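Local coordinates for trehalose-6-phosphate phosphatase-related protein (Thermoplasma acidophilum, PDB 1U02) that removes the phosphate from trehalose 6-phosphate to give free trehalose, using magnesium, and dephosphorylates para-nitrophenyl phosphate less efficiently, at residues L6-D9 / G10-P14; A210-I213 / E214-I218; R91-E94 / D95-W99. All coordinates share one frame; numbering follows the deposited sequence.

Contact 1: L6-D9 / G10-P14; sequences LDYD and GTLVP. With NA (sodium ion), chain C; MG (magnesium ion), chain B.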
ATOM      1  N   LEU A   6      -1.244   0.437  -9.586  1.00 12.46           N
ATOM      2  CA  LEU A   6      -1.546   1.676  -8.882  1.00 11.47           C
ATOM      3  C   LEU A   6      -1.489   1.555  -7.368  1.00 12.97           C
ATOM      4  O   LEU A   6      -2.127   0.678  -6.790  1.00 12.09           O
ATOM      5  CB  LEU A   6      -2.950   2.158  -9.264  1.00 11.94           C
ATOM      6  CG  LEU A   6      -3.276   2.298 -10.751  1.00 13.49           C
ATOM      7  CD1 LEU A   6      -4.786   2.437 -10.950  1.00 12.31           C
ATOM      8  CD2 LEU A   6      -2.531   3.497 -11.311  1.00 13.99           C
ATOM      9  N   ASP A   7      -0.727   2.441  -6.734  1.00 12.50           N
ATOM     10  CA  ASP A   7      -0.654   2.478  -5.279  1.00 12.24           C
ATOM     11  C   ASP A   7      -2.018   3.039  -4.875  1.00 11.85           C
ATOM     12  O   ASP A   7      -2.691   3.674  -5.689  1.00 10.68           O
ATOM     13  CB  ASP A   7       0.462   3.435  -4.835  1.00 14.28           C
ATOM     14  CG  ASP A   7       0.425   3.731  -3.343  1.00 13.64           C
ATOM     15  OD1 ASP A   7       0.455   2.783  -2.536  1.00 16.06           O
ATOM     16  OD2 ASP A   7       0.374   4.921  -2.978  1.00 16.98           O
ATOM     17  N   TYR A   8      -2.431   2.815  -3.633  1.00 10.89           N
ATOM     18  CA  TYR A   8      -3.731   3.305  -3.180  1.00 11.99           C
ATOM     19  C   TYR A   8      -3.640   4.608  -2.376  1.00 12.29           C
ATOM     20  O   TYR A   8      -4.005   5.681  -2.870  1.00 11.26           O
ATOM     21  CB  TYR A   8      -4.432   2.225  -2.336  1.00 10.49           C
ATOM     22  CG  TYR A   8      -5.885   2.512  -2.046  1.00 11.70           C
ATOM     23  CD1 TYR A   8      -6.839   2.482  -3.067  1.00 10.08           C
ATOM     24  CD2 TYR A   8      -6.309   2.837  -0.760  1.00  8.09           C
ATOM     25  CE1 TYR A   8      -8.181   2.772  -2.815  1.00  9.45           C
ATOM     26  CE2 TYR A   8      -7.659   3.132  -0.494  1.00  9.50           C
ATOM     27  CZ  TYR A   8      -8.584   3.097  -1.528  1.00  9.27           C
ATOM     28  OH  TYR A   8      -9.908   3.392  -1.285  1.00  8.96           O
ATOM     29  N   ASP A   9      -3.156   4.517  -1.139  1.00 11.07           N
ATOM     30  CA  ASP A   9      -3.049   5.699  -0.289  1.00 12.15           C
ATOM     31  C   ASP A   9      -2.093   6.755  -0.822  1.00 12.61           C
ATOM     32  O   ASP A   9      -0.932   6.472  -1.119  1.00 12.98           O
ATOM     33  CB  ASP A   9      -2.641   5.293   1.121  1.00 12.90           C
ATOM     34  CG  ASP A   9      -3.652   4.370   1.757  1.00 13.87           C
ATOM     35  OD1 ASP A   9      -4.803   4.811   1.971  1.00 13.67           O
ATOM     36  OD2 ASP A   9      -3.299   3.207   2.022  1.00 15.64           O
ATOM     37  N   GLY A  10      -2.604   7.977  -0.937  1.00 14.41           N
ATOM     38  CA  GLY A  10      -1.806   9.080  -1.433  1.00 14.76           C
ATOM     39  C   GLY A  10      -1.674   9.086  -2.943  1.00 15.49           C
ATOM     40  O   GLY A  10      -1.078  10.003  -3.511  1.00 15.90           O
ATOM     41  N   THR A  11      -2.225   8.066  -3.596  1.00 14.73           N
ATOM     42  CA  THR A  11      -2.158   7.960  -5.048  1.00 13.31           C
ATOM     43  C   THR A  11      -3.551   8.038  -5.678  1.00 13.44           C
ATOM     44  O   THR A  11      -3.790   8.857  -6.569  1.00 13.83           O
ATOM     45  CB  THR A  11      -1.447   6.654  -5.457  1.00 13.33           C
ATOM     46  OG1 THR A  11      -0.101   6.682  -4.959  1.00 15.06           O
ATOM     47  CG2 THR A  11      -1.414   6.506  -6.977  1.00 15.67           C
ATOM     48  N   LEU A  12      -4.467   7.192  -5.215  1.00 12.80           N
ATOM     49  CA  LEU A  12      -5.837   7.195  -5.721  1.00 13.30           C
ATOM     50  C   LEU A  12      -6.759   7.912  -4.735  1.00 12.78           C
ATOM     51  O   LEU A  12      -7.815   8.422  -5.107  1.00 16.09           O
ATOM     52  CB  LEU A  12      -6.334   5.763  -5.950  1.00 12.00           C
ATOM     53  CG  LEU A  12      -5.528   4.939  -6.963  1.00 14.25           C
ATOM     54  CD1 LEU A  12      -6.158   3.557  -7.130  1.00 12.01           C
ATOM     55  CD2 LEU A  12      -5.486   5.668  -8.305  1.00 13.10           C
ATOM     56  N   VAL A  13      -6.358   7.927  -3.471  1.00 12.86           N
ATOM     57  CA  VAL A  13      -7.117   8.602  -2.423  1.00 14.13           C
ATOM     58  C   VAL A  13      -6.103   9.431  -1.646  1.00 13.60           C
ATOM     59  O   VAL A  13      -4.907   9.142  -1.674  1.00 13.98           O
ATOM     60  CB  VAL A  13      -7.809   7.597  -1.458  1.00 14.41           C
ATOM     61  CG1 VAL A  13      -8.844   6.780  -2.213  1.00 15.40           C
ATOM     62  CG2 VAL A  13      -6.771   6.682  -0.816  1.00 15.28           C
ATOM     63  N   PRO A  14      -6.560  10.484  -0.955  1.00 15.33           N
ATOM     64  CA  PRO A  14      -5.624  11.309  -0.195  1.00 15.19           C
ATOM     65  C   PRO A  14      -5.190  10.645   1.110  1.00 15.45           C
ATOM     66  O   PRO A  14      -5.851   9.732   1.611  1.00 13.12           O
ATOM     67  CB  PRO A  14      -6.425  12.582   0.063  1.00 15.78           C
ATOM     68  CG  PRO A  14      -7.813  12.051   0.258  1.00 16.24           C
ATOM     69  CD  PRO A  14      -7.934  11.012  -0.854  1.00 15.92           C
TER
HETATM   70 NA    NA C 241      -5.545   7.177   2.928  1.00 28.18          NA
HETATM   71 MG    MG B 240       0.956   5.663  -1.118  1.00 17.96          MG
HETATM   72  O   HOH W   1       0.243   4.060   0.016  1.00 20.72           O
HETATM   73  O   HOH W   2       1.421   6.708   0.571  1.00 17.44           O
HETATM   74  O   HOH W   3       2.749   4.542  -1.182  1.00 15.23           O
HETATM   75  O   HOH W   4      -4.294   7.987   4.974  1.00 17.60           O
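Thr11 reaches back to Asp7 and donates its hydroxyl hydrogen to the carboxylate: OG1, turned to Asp7 by lying anti to its own carbonyl carbon (chi1 -62°), is 2.7 Å from Asp7 OD2, on the anti lone pair, while the same OD2 holds the magnesium ion at 2.1 Å. The chain coils tightly round Tyr8 O. Leu12 N comes to Tyr8 O at 2.8 Å, within the carbonyl plane, Thr11 N lies above that plane, and Val13 N adds a weak third bond; this convergence helps hold the turn. This is the DxDx(T/V) loop of the HAD phosphatases at the end of strand 3-7. Asp7 is probably the nucleophile, as in related phosphatases; Asp9 binds the magnesium through its backbone O, and Asp179 adds a further ligand. Away from the metal the contact is hydrocarbon: Val13 CG2 sits over one face of the Tyr8 ring, 4.0 Å from its centroid, and Leu12 CD1 lies near Leu6 CB. The other side is wet. Three waters complete the magnesium shell, and water 1 donates to Asp7 OD1, which pairs with Lys161. Asp9 OD1 binds sodium with Pro14 O, Ser22 and water 4, while OD2 salt-bridges Arg47.

Contact 2: A210-I213 / E214-I218; sequences ADYI and EMRKI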
ATOM      1  N   ALA A 210       0.580  16.279  -9.441  1.00 20.00           N
ATOM      2  CA  ALA A 210       0.496  16.961  -8.149  1.00 20.81           C
ATOM      3  C   ALA A 210      -0.142  16.209  -6.984  1.00 21.18           C
ATOM      4  O   ALA A 210       0.401  16.204  -5.878  1.00 19.87           O
ATOM      5  CB  ALA A 210      -0.207  18.301  -8.329  1.00 23.83           C
ATOM      6  N   ASP A 211      -1.294  15.592  -7.221  1.00 19.86           N
ATOM      7  CA  ASP A 211      -1.996  14.861  -6.165  1.00 19.98           C
ATOM      8  C   ASP A 211      -2.872  13.749  -6.724  1.00 17.86           C
ATOM      9  O   ASP A 211      -2.826  13.461  -7.919  1.00 16.23           O
ATOM     10  CB  ASP A 211      -2.858  15.819  -5.340  1.00 20.77           C
ATOM     11  CG  ASP A 211      -3.752  16.694  -6.202  1.00 22.38           C
ATOM     12  OD1 ASP A 211      -4.063  16.299  -7.344  1.00 21.76           O
ATOM     13  OD2 ASP A 211      -4.152  17.779  -5.730  1.00 23.70           O
ATOM     14  N   TYR A 212      -3.672  13.135  -5.857  1.00 17.43           N
ATOM     15  CA  TYR A 212      -4.544  12.042  -6.269  1.00 16.45           C
ATOM     16  C   TYR A 212      -5.605  12.539  -7.246  1.00 16.85           C
ATOM     17  O   TYR A 212      -6.068  11.788  -8.100  1.00 15.60           O
ATOM     18  CB  TYR A 212      -5.206  11.396  -5.044  1.00 16.87           C
ATOM     19  CG  TYR A 212      -6.331  12.196  -4.453  1.00 17.14           C
ATOM     20  CD1 TYR A 212      -7.653  11.934  -4.809  1.00 19.13           C
ATOM     21  CD2 TYR A 212      -6.081  13.233  -3.557  1.00 18.30           C
ATOM     22  CE1 TYR A 212      -8.699  12.683  -4.286  1.00 20.31           C
ATOM     23  CE2 TYR A 212      -7.122  13.990  -3.031  1.00 18.95           C
ATOM     24  CZ  TYR A 212      -8.426  13.708  -3.399  1.00 21.37           C
ATOM     25  OH  TYR A 212      -9.468  14.442  -2.881  1.00 23.47           O
ATOM     26  N   ILE A 213      -5.991  13.806  -7.119  1.00 17.21           N
ATOM     27  CA  ILE A 213      -6.987  14.378  -8.018  1.00 17.22           C
ATOM     28  C   ILE A 213      -6.445  14.395  -9.450  1.00 17.35           C
ATOM     29  O   ILE A 213      -7.131  13.977 -10.388  1.00 16.55           O
ATOM     30  CB  ILE A 213      -7.350  15.806  -7.582  1.00 18.28           C
ATOM     31  CG1 ILE A 213      -7.994  15.761  -6.198  1.00 19.75           C
ATOM     32  CG2 ILE A 213      -8.288  16.447  -8.603  1.00 17.25           C
ATOM     33  CD1 ILE A 213      -8.174  17.116  -5.550  1.00 21.82           C
ATOM     34  N   GLU A 214      -5.209  14.858  -9.621  1.00 18.68           N
ATOM     35  CA  GLU A 214      -4.607  14.899 -10.955  1.00 18.58           C
ATOM     36  C   GLU A 214      -4.367  13.463 -11.431  1.00 17.47           C
ATOM     37  O   GLU A 214      -4.541  13.148 -12.612  1.00 16.57           O
ATOM     38  CB  GLU A 214      -3.282  15.667 -10.925  1.00 21.66           C
ATOM     39  CG  GLU A 214      -2.846  16.186 -12.293  1.00 26.72           C
ATOM     40  CD  GLU A 214      -1.469  16.845 -12.275  1.00 29.31           C
ATOM     41  OE1 GLU A 214      -1.129  17.502 -11.267  1.00 28.23           O
ATOM     42  OE2 GLU A 214      -0.734  16.716 -13.278  1.00 30.75           O
HETATM   43  N   MSE A 215      -3.963  12.595 -10.508  1.00 14.56           N
HETATM   44  CA  MSE A 215      -3.722  11.201 -10.846  1.00 16.53           C
HETATM   45  C   MSE A 215      -5.000  10.585 -11.418  1.00 15.61           C
HETATM   46  O   MSE A 215      -4.962   9.870 -12.419  1.00 16.87           O
HETATM   47  CB  MSE A 215      -3.288  10.420  -9.605  1.00 17.72           C
HETATM   48  CG  MSE A 215      -2.955   8.961  -9.861  1.00 17.76           C
HETATM   49 SE   MSE A 215      -1.371   8.715 -10.980  1.00 25.41          SE
HETATM   50  CE  MSE A 215      -2.218   7.878 -12.478  1.00 24.59           C
ATOM     51  N   ARG A 216      -6.130  10.861 -10.778  1.00 16.39           N
ATOM     52  CA  ARG A 216      -7.405  10.329 -11.244  1.00 17.71           C
ATOM     53  C   ARG A 216      -7.727  10.861 -12.638  1.00 19.28           C
ATOM     54  O   ARG A 216      -8.291  10.153 -13.474  1.00 18.10           O
ATOM     55  CB  ARG A 216      -8.529  10.720 -10.292  1.00 16.13           C
ATOM     56  CG  ARG A 216      -8.479  10.017  -8.950  1.00 17.43           C
ATOM     57  CD  ARG A 216      -9.745  10.277  -8.158  1.00 14.60           C
ATOM     58  NE  ARG A 216      -9.717   9.640  -6.848  1.00 14.56           N
ATOM     59  CZ  ARG A 216     -10.726   9.677  -5.984  1.00 13.02           C
ATOM     60  NH1 ARG A 216     -11.838  10.323  -6.302  1.00 13.74           N
ATOM     61  NH2 ARG A 216     -10.627   9.071  -4.806  1.00 11.98           N
ATOM     62  N   LYS A 217      -7.359  12.116 -12.877  1.00 19.33           N
ATOM     63  CA  LYS A 217      -7.618  12.762 -14.156  1.00 19.99           C
ATOM     64  C   LYS A 217      -6.840  12.076 -15.271  1.00 19.18           C
ATOM     65  O   LYS A 217      -7.343  11.921 -16.380  1.00 19.65           O
ATOM     66  CB  LYS A 217      -7.234  14.240 -14.077  1.00 20.44           C
ATOM     67  CG  LYS A 217      -7.797  15.083 -15.201  1.00 22.27           C
ATOM     68  CD  LYS A 217      -7.490  16.558 -14.990  1.00 21.90           C
ATOM     69  CE  LYS A 217      -8.192  17.415 -16.029  1.00 19.84           C
ATOM     70  NZ  LYS A 217      -7.947  18.866 -15.812  1.00 21.69           N
ATOM     71  N   ILE A 218      -5.611  11.668 -14.972  1.00 19.79           N
ATOM     72  CA  ILE A 218      -4.783  10.984 -15.957  1.00 22.12           C
ATOM     73  C   ILE A 218      -5.405   9.628 -16.294  1.00 23.35           C
ATOM     74  O   ILE A 218      -5.460   9.232 -17.465  1.00 21.52           O
ATOM     75  CB  ILE A 218      -3.343  10.782 -15.429  1.00 23.73           C
ATOM     76  CG1 ILE A 218      -2.582  12.108 -15.491  1.00 26.02           C
ATOM     77  CG2 ILE A 218      -2.622   9.715 -16.242  1.00 25.95           C
ATOM     78  CD1 ILE A 218      -2.407  12.653 -16.900  1.00 28.05           C
TER
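With chi1 at 51°, the carboxylate of Asp211 is folded between its own backbone N and carbonyl carbon, and OD1 thereby faces the first turn of the helix, where it accepts from Glu214 N at 2.9 Å, nearly along its C-O bond. Glu214 reaches the other way along the chain: CG lies opposite its backbone N and the side chain runs out extended, carrying OE1 back to Ala210 N. Glu214 OE1 accepts from Ala210 N at 2.8 Å, fairly straight at 166°, and is met from above the carboxylate plane. Asp211 is thus the N-cap of helix 212-229, and Met215 N to Asp211 O (3.0 Å) begins the regular i to i+4 ladder, continued by Arg216 N to Tyr212 O. The two carboxylates are turned steeply against each other, Asp211 OD1 and Glu214 OE1 5.0 Å apart, and the backbone N-H groups at the helix start would probably ease their like charges. On another side Tyr212 and Arg216 run alongside each other. The ring presents its edge to Arg216 NE, with CD1 3.7 Å away, and CE1 stands over the centre of the guanidinium face; the planes are 75° apart. NE itself is bound to Leu12 O, and NH1 makes a salt bridge with Asp25.

Contact 3: R91-E94 / D95-W99; sequences RIYE and DTRSW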
ATOM      1  N   ARG A  91      -0.058 -12.813  17.845  1.00 18.45           N
ATOM      2  CA  ARG A  91       0.593 -12.666  19.142  1.00 19.03           C
ATOM      3  C   ARG A  91       1.098 -11.239  19.358  1.00 17.78           C
ATOM      4  O   ARG A  91       1.014 -10.704  20.465  1.00 15.90           O
ATOM      5  CB  ARG A  91       1.763 -13.651  19.276  1.00 21.78           C
ATOM      6  CG  ARG A  91       1.344 -15.122  19.224  1.00 28.54           C
ATOM      7  CD  ARG A  91       2.369 -16.046  19.904  1.00 33.64           C
ATOM      8  NE  ARG A  91       3.625 -16.181  19.165  1.00 39.13           N
ATOM      9  CZ  ARG A  91       3.762 -16.842  18.016  1.00 41.74           C
ATOM     10  NH1 ARG A  91       2.717 -17.441  17.455  1.00 42.29           N
ATOM     11  NH2 ARG A  91       4.951 -16.912  17.429  1.00 42.36           N
ATOM     12  N   ILE A  92       1.624 -10.627  18.300  1.00 15.48           N
ATOM     13  CA  ILE A  92       2.128  -9.261  18.407  1.00 14.88           C
ATOM     14  C   ILE A  92       1.007  -8.315  18.817  1.00 13.99           C
ATOM     15  O   ILE A  92       1.188  -7.468  19.692  1.00 14.54           O
ATOM     16  CB  ILE A  92       2.751  -8.791  17.070  1.00 14.93           C
ATOM     17  CG1 ILE A  92       4.062  -9.551  16.829  1.00 14.91           C
ATOM     18  CG2 ILE A  92       3.000  -7.282  17.100  1.00 12.69           C
ATOM     19  CD1 ILE A  92       4.687  -9.300  15.470  1.00 16.17           C
ATOM     20  N   TYR A  93      -0.156  -8.466  18.194  1.00 14.77           N
ATOM     21  CA  TYR A  93      -1.289  -7.614  18.517  1.00 16.43           C
ATOM     22  C   TYR A  93      -1.746  -7.860  19.953  1.00 16.45           C
ATOM     23  O   TYR A  93      -2.007  -6.923  20.705  1.00 16.41           O
ATOM     24  CB  TYR A  93      -2.460  -7.879  17.570  1.00 17.90           C
ATOM     25  CG  TYR A  93      -3.642  -7.004  17.889  1.00 20.01           C
ATOM     26  CD1 TYR A  93      -3.610  -5.641  17.621  1.00 21.15           C
ATOM     27  CD2 TYR A  93      -4.764  -7.522  18.536  1.00 22.23           C
ATOM     28  CE1 TYR A  93      -4.661  -4.804  17.995  1.00 23.24           C
ATOM     29  CE2 TYR A  93      -5.822  -6.695  18.916  1.00 23.72           C
ATOM     30  CZ  TYR A  93      -5.758  -5.339  18.644  1.00 24.67           C
ATOM     31  OH  TYR A  93      -6.774  -4.507  19.049  1.00 27.18           O
ATOM     32  N   GLU A  94      -1.850  -9.126  20.326  1.00 17.79           N
ATOM     33  CA  GLU A  94      -2.287  -9.467  21.672  1.00 19.80           C
ATOM     34  C   GLU A  94      -1.361  -8.893  22.736  1.00 20.03           C
ATOM     35  O   GLU A  94      -1.821  -8.382  23.762  1.00 18.34           O
ATOM     36  CB  GLU A  94      -2.380 -10.987  21.831  1.00 24.50           C
ATOM     37  CG  GLU A  94      -2.750 -11.444  23.235  1.00 30.48           C
ATOM     38  CD  GLU A  94      -3.945 -10.694  23.807  1.00 35.18           C
ATOM     39  OE1 GLU A  94      -4.994 -10.621  23.128  1.00 36.79           O
ATOM     40  OE2 GLU A  94      -3.835 -10.178  24.940  1.00 38.18           O
ATOM     41  N   ASP A  95      -0.057  -8.954  22.489  1.00 17.60           N
ATOM     42  CA  ASP A  95       0.901  -8.459  23.461  1.00 19.06           C
ATOM     43  C   ASP A  95       1.097  -6.947  23.447  1.00 18.44           C
ATOM     44  O   ASP A  95       1.636  -6.390  24.397  1.00 18.89           O
ATOM     45  CB  ASP A  95       2.257  -9.158  23.276  1.00 22.17           C
ATOM     46  CG  ASP A  95       2.175 -10.676  23.470  1.00 25.86           C
ATOM     47  OD1 ASP A  95       1.247 -11.152  24.159  1.00 26.65           O
ATOM     48  OD2 ASP A  95       3.054 -11.396  22.946  1.00 27.25           O
ATOM     49  N   THR A  96       0.650  -6.272  22.394  1.00 16.32           N
ATOM     50  CA  THR A  96       0.850  -4.828  22.331  1.00 15.76           C
ATOM     51  C   THR A  96      -0.417  -3.975  22.287  1.00 16.90           C
ATOM     52  O   THR A  96      -0.339  -2.749  22.398  1.00 16.57           O
ATOM     53  CB  THR A  96       1.726  -4.446  21.110  1.00 14.70           C
ATOM     54  OG1 THR A  96       1.032  -4.770  19.898  1.00 14.88           O
ATOM     55  CG2 THR A  96       3.052  -5.197  21.144  1.00 14.38           C
ATOM     56  N   ARG A  97      -1.580  -4.604  22.139  1.00 17.24           N
ATOM     57  CA  ARG A  97      -2.825  -3.837  22.050  1.00 19.73           C
ATOM     58  C   ARG A  97      -3.077  -2.909  23.239  1.00 19.76           C
ATOM     59  O   ARG A  97      -3.700  -1.861  23.086  1.00 18.43           O
ATOM     60  CB  ARG A  97      -4.028  -4.769  21.871  1.00 22.94           C
ATOM     61  CG  ARG A  97      -4.416  -5.546  23.112  1.00 29.10           C
ATOM     62  CD  ARG A  97      -5.617  -6.441  22.835  1.00 33.24           C
ATOM     63  NE  ARG A  97      -5.981  -7.244  23.997  1.00 37.43           N
ATOM     64  CZ  ARG A  97      -6.501  -6.752  25.116  1.00 38.38           C
ATOM     65  NH1 ARG A  97      -6.727  -5.449  25.234  1.00 38.93           N
ATOM     66  NH2 ARG A  97      -6.792  -7.565  26.122  1.00 40.52           N
ATOM     67  N   SER A  98      -2.584  -3.285  24.414  1.00 20.28           N
ATOM     68  CA  SER A  98      -2.786  -2.471  25.606  1.00 21.60           C
ATOM     69  C   SER A  98      -1.999  -1.159  25.590  1.00 20.54           C
ATOM     70  O   SER A  98      -2.231  -0.286  26.428  1.00 19.74           O
ATOM     71  CB  SER A  98      -2.417  -3.265  26.864  1.00 22.64           C
ATOM     72  OG  SER A  98      -1.019  -3.477  26.930  1.00 26.62           O
ATOM     73  N   TRP A  99      -1.077  -1.009  24.643  1.00 18.44           N
ATOM     74  CA  TRP A  99      -0.285   0.213  24.573  1.00 17.09           C
ATOM     75  C   TRP A  99      -1.125   1.446  24.259  1.00 15.22           C
ATOM     76  O   TRP A  99      -0.672   2.575  24.454  1.00 12.83           O
ATOM     77  CB  TRP A  99       0.833   0.076  23.537  1.00 19.96           C
ATOM     78  CG  TRP A  99       1.873  -0.956  23.899  1.00 21.65           C
ATOM     79  CD1 TRP A  99       1.939  -1.691  25.048  1.00 23.03           C
ATOM     80  CD2 TRP A  99       2.986  -1.362  23.097  1.00 20.58           C
ATOM     81  NE1 TRP A  99       3.024  -2.535  25.007  1.00 23.19           N
ATOM     82  CE2 TRP A  99       3.684  -2.352  23.820  1.00 21.57           C
ATOM     83  CE3 TRP A  99       3.460  -0.988  21.830  1.00 20.32           C
ATOM     84  CZ2 TRP A  99       4.838  -2.972  23.319  1.00 20.86           C
ATOM     85  CZ3 TRP A  99       4.609  -1.607  21.332  1.00 20.15           C
ATOM     86  CH2 TRP A  99       5.279  -2.586  22.076  1.00 19.46           C
TER
HETATM   87  O   HOH W   5      -1.403  -5.873  25.301  1.00 28.38           O
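Residues 91-96 run toward the C-terminal end of helix 86-96, and the backbone bonds change character along them. Asp95 N to Arg91 O is an ordinary helical i to i+4 bond at 2.9 Å. One step on, Thr96 N makes only a weak bond to Ile92 O and a second, i to i+3 bond to Tyr93 O, whose other donor is Arg97 N at 2.8 Å. From Thr96 to Trp99 the chain goes round a type I beta turn, with Trp99 N bonded to Thr96 O, and water 5 bridges Glu94 O and Ser98 N.

The Thr96 side chain gives Ile92 O a second, shorter bond. Its chi1 of 65° turns OG1 back over the helix, where it donates to Ile92 O at 2.7 Å, from above the carbonyl plane; Tyr117 holds the same hydroxyl. Arg97 CB lies over one face of the Tyr93 ring, 3.9 Å from the centroid and 19° off the normal, a CH-pi contact, and CD follows at 3.9 Å from CE2. Further out, Arg97 runs beside Glu94 and forms a salt bridge, NE to OE1 3.6 Å; OE1 lies at the guanidinium edge, but the bridge is long, and the two planes are 75° apart, on the exposed side of the helix.

On the inner side Ile92 packs on Val115 and Tyr117 of strand 114-118 and on Phe141 of helix 127-141. Tyr93 rests on Ile108 and Arg110 of strand 107-111, and beyond the turn Trp99 touches Ile137 of helix 127-141 and makes a cation-pi contact with Arg133.

Along the chain the order is contact 1, contact 3, contact 2. Contacts 1 and 2 are neighbours despite about two hundred intervening residues, their centres 10 Å apart: the loop after strand 3-7, in the middle of the eight-stranded mixed sheet, lies against the N-terminal end of helix 212-229. The C-terminal helix thus backs the magnesium-binding loop directly. Contact 3 belongs elsewhere, on helix 86-96 beside the four-stranded antiparallel sheet, its centre 29 Å from that of contact 1 and 38 Å from that of contact 2, across the chain's centre from the latter. Contacts 1 and 2 thus belong with the sheet carrying the magnesium site, contact 3 with the smaller one, consistent with the core-and-cap build of HAD phosphatases.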